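Local atomic coordinates of AvmM (Streptomyces sp. NBRC 109436, PDB entry 7FE6), a protein that catalyses macrocyclization in alchivemycin A biosynthesis through dehydration and Michael-type addition. Residues A[108-113]-A[172-177]. Numbering follows the deposited sequence.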
loop_
_atom_site.group_PDB
_atom_site.type_symbol
_atom_site.label_atom_id
_atom_site.label_comp_id
_atom_site.label_asym_id
_atom_site.label_seq_id
_atom_site.Cartn_x
_atom_site.Cartn_y
_atom_site.Cartn_z
ATOM N N HIS A 108 7.265 -2.878 -22.122
ATOM C CA HIS A 108 6.136 -2.405 -21.336
ATOM C C HIS A 108 5.125 -1.704 -22.231
ATOM O O HIS A 108 5.467 -1.124 -23.266
ATOM C CB HIS A 108 6.591 -1.514 -20.163
ATOM C CG HIS A 108 7.096 -0.154 -20.546
ATOM N ND1 HIS A 108 6.274 0.839 -21.036
ATOM C CD2 HIS A 108 8.332 0.394 -20.461
ATOM C CE1 HIS A 108 6.980 1.936 -21.245
ATOM N NE2 HIS A 108 8.235 1.690 -20.914
ATOM N N ILE A 109 3.857 -1.827 -21.853
ATOM C CA ILE A 109 2.740 -1.309 -22.636
ATOM C C ILE A 109 2.046 -0.268 -21.758
ATOM O O ILE A 109 1.417 -0.618 -20.747
ATOM C CB ILE A 109 1.754 -2.413 -23.054
ATOM C CG1 ILE A 109 2.461 -3.615 -23.694
ATOM C CG2 ILE A 109 0.752 -1.860 -24.046
ATOM C CD1 ILE A 109 3.294 -3.280 -24.873
ATOM N N ALA A 110 2.159 1.009 -22.136
ATOM C CA ALA A 110 1.555 2.101 -21.383
ATOM C C ALA A 110 0.134 2.359 -21.878
ATOM O O ALA A 110 -0.086 2.560 -23.075
ATOM C CB ALA A 110 2.406 3.366 -21.492
ATOM N N CYS A 111 -0.825 2.337 -20.952
ATOM C CA CYS A 111 -2.245 2.453 -21.266
ATOM C C CYS A 111 -2.883 3.637 -20.557
ATOM O O CYS A 111 -2.703 3.823 -19.347
ATOM C CB CYS A 111 -2.993 1.179 -20.885
ATOM S SG CYS A 111 -2.374 -0.241 -21.709
ATOM N N GLN A 112 -3.677 4.394 -21.299
ATOM C CA GLN A 112 -4.413 5.508 -20.731
ATOM C C GLN A 112 -5.750 5.027 -20.170
ATOM O O GLN A 112 -6.548 4.412 -20.880
ATOM C CB GLN A 112 -4.619 6.601 -21.781
ATOM C CG GLN A 112 -5.171 7.897 -21.216
ATOM C CD GLN A 112 -5.358 8.984 -22.277
ATOM O OE1 GLN A 112 -6.165 9.898 -22.104
ATOM N NE2 GLN A 112 -4.576 8.913 -23.350
ATOM N N LEU A 113 -5.993 5.342 -18.899
ATOM C CA LEU A 113 -7.253 5.065 -18.207
ATOM C C LEU A 113 -7.882 6.365 -17.701
ATOM O O LEU A 113 -8.230 6.462 -16.515
ATOM C CB LEU A 113 -7.014 4.111 -17.021
ATOM C CG LEU A 113 -6.896 2.609 -17.298
ATOM C CD1 LEU A 113 -5.651 2.286 -18.130
ATOM C CD2 LEU A 113 -6.848 1.853 -15.979
ATOM N N PRO A 172 2.226 10.405 -26.959
ATOM C CA PRO A 172 1.073 9.981 -27.765
ATOM C C PRO A 172 0.425 8.747 -27.157
ATOM O O PRO A 172 1.099 7.774 -26.815
ATOM C CB PRO A 172 1.682 9.701 -29.148
ATOM C CG PRO A 172 3.109 9.418 -28.883
ATOM C CD PRO A 172 3.494 10.267 -27.697
ATOM N N GLY A 173 -0.886 8.822 -26.975
ATOM C CA GLY A 173 -1.653 7.761 -26.380
ATOM C C GLY A 173 -1.921 7.929 -24.898
ATOM O O GLY A 173 -2.912 7.382 -24.402
ATOM N N LEU A 174 -1.079 8.674 -24.184
ATOM C CA LEU A 174 -1.197 8.821 -22.739
ATOM C C LEU A 174 -1.702 10.205 -22.346
ATOM O O LEU A 174 -1.452 11.202 -23.041
ATOM C CB LEU A 174 0.151 8.569 -22.058
ATOM C CG LEU A 174 0.889 7.277 -22.413
ATOM C CD1 LEU A 174 2.095 7.099 -21.506
ATOM C CD2 LEU A 174 -0.044 6.082 -22.332
ATOM N N PHE A 175 -2.336 10.273 -21.169
ATOM C CA PHE A 175 -2.890 11.529 -20.674
ATOM C C PHE A 175 -1.834 12.325 -19.915
ATOM O O PHE A 175 -1.173 11.794 -19.016
ATOM C CB PHE A 175 -4.096 11.297 -19.764
ATOM C CG PHE A 175 -4.779 12.576 -19.372
ATOM C CD1 PHE A 175 -4.331 13.316 -18.284
ATOM C CD2 PHE A 175 -5.827 13.079 -20.145
ATOM C CE1 PHE A 175 -4.930 14.522 -17.954
ATOM C CE2 PHE A 175 -6.441 14.280 -19.817
ATOM C CZ PHE A 175 -5.998 15.002 -18.712
ATOM N N GLY A 176 -1.680 13.602 -20.289
ATOM C CA GLY A 176 -0.899 14.536 -19.498
ATOM C C GLY A 176 0.318 15.119 -20.187
ATOM O O GLY A 176 0.848 14.532 -21.141
ATOM N N ASN A 177 0.732 16.311 -19.752
ATOM C CA ASN A 177 2.015 16.870 -20.150
ATOM C C ASN A 177 3.020 16.905 -19.011
ATOM O O ASN A 177 4.222 16.971 -19.270
ATOM C CB ASN A 177 1.833 18.281 -20.741
ATOM C CG ASN A 177 1.433 19.303 -19.700
ATOM O OD1 ASN A 177 0.771 18.971 -18.714
ATOM N ND2 ASN A 177 1.793 20.561 -19.931
#
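The terminal amide of Gln112, on strand 107-113, meets the backbone of Gly173 and the side chain of Phe175. CG lies anti to the backbone N (chi1 -170°) and the extended chain brings CD to the loop 172-177; the turn of the amide then presents NE2 to Gly173 O. Hydrogens placed on NE2 give a hydrogen bond to Gly173 O with an N-H...O angle of 147°; the modelled NE2 to O separation of 2.5 Å is very short, so the exact length is doubtful. The other branch of the amide, OE1, sits at the edge of the Phe175 ring and in its plane, 3.4 Å from Phe175 CB, with amide and ring planes 63° apart. OE1 is also hydrogen-bonded to Ser114 OG, which probably helps set the amide's rotation. An alanine in place of Gln112 would probably leave Gly173 O without this donor and open a gap beside Phe175 CB.

The buried part is mostly apolar: Leu174 CD1 and CD2 meet Ala110 CB, CD1 at 3.7 Å, and CD2 also touches the backbone O of Ala110. By contrast, Gln112, Gly173 and Phe175 remain partly exposed, and the Phe175 ring leads away from the strand.

Strand 107-113 is outermost in its mixed sheet, beside strand 57-66. The loop between strands 153-162 and 178-189 lies over it; Asn61 of strand 57-66 hydrogen-bonds through ND2 to Phe175 O, while the Phe175 side chain touches Leu162 of strand 153-162.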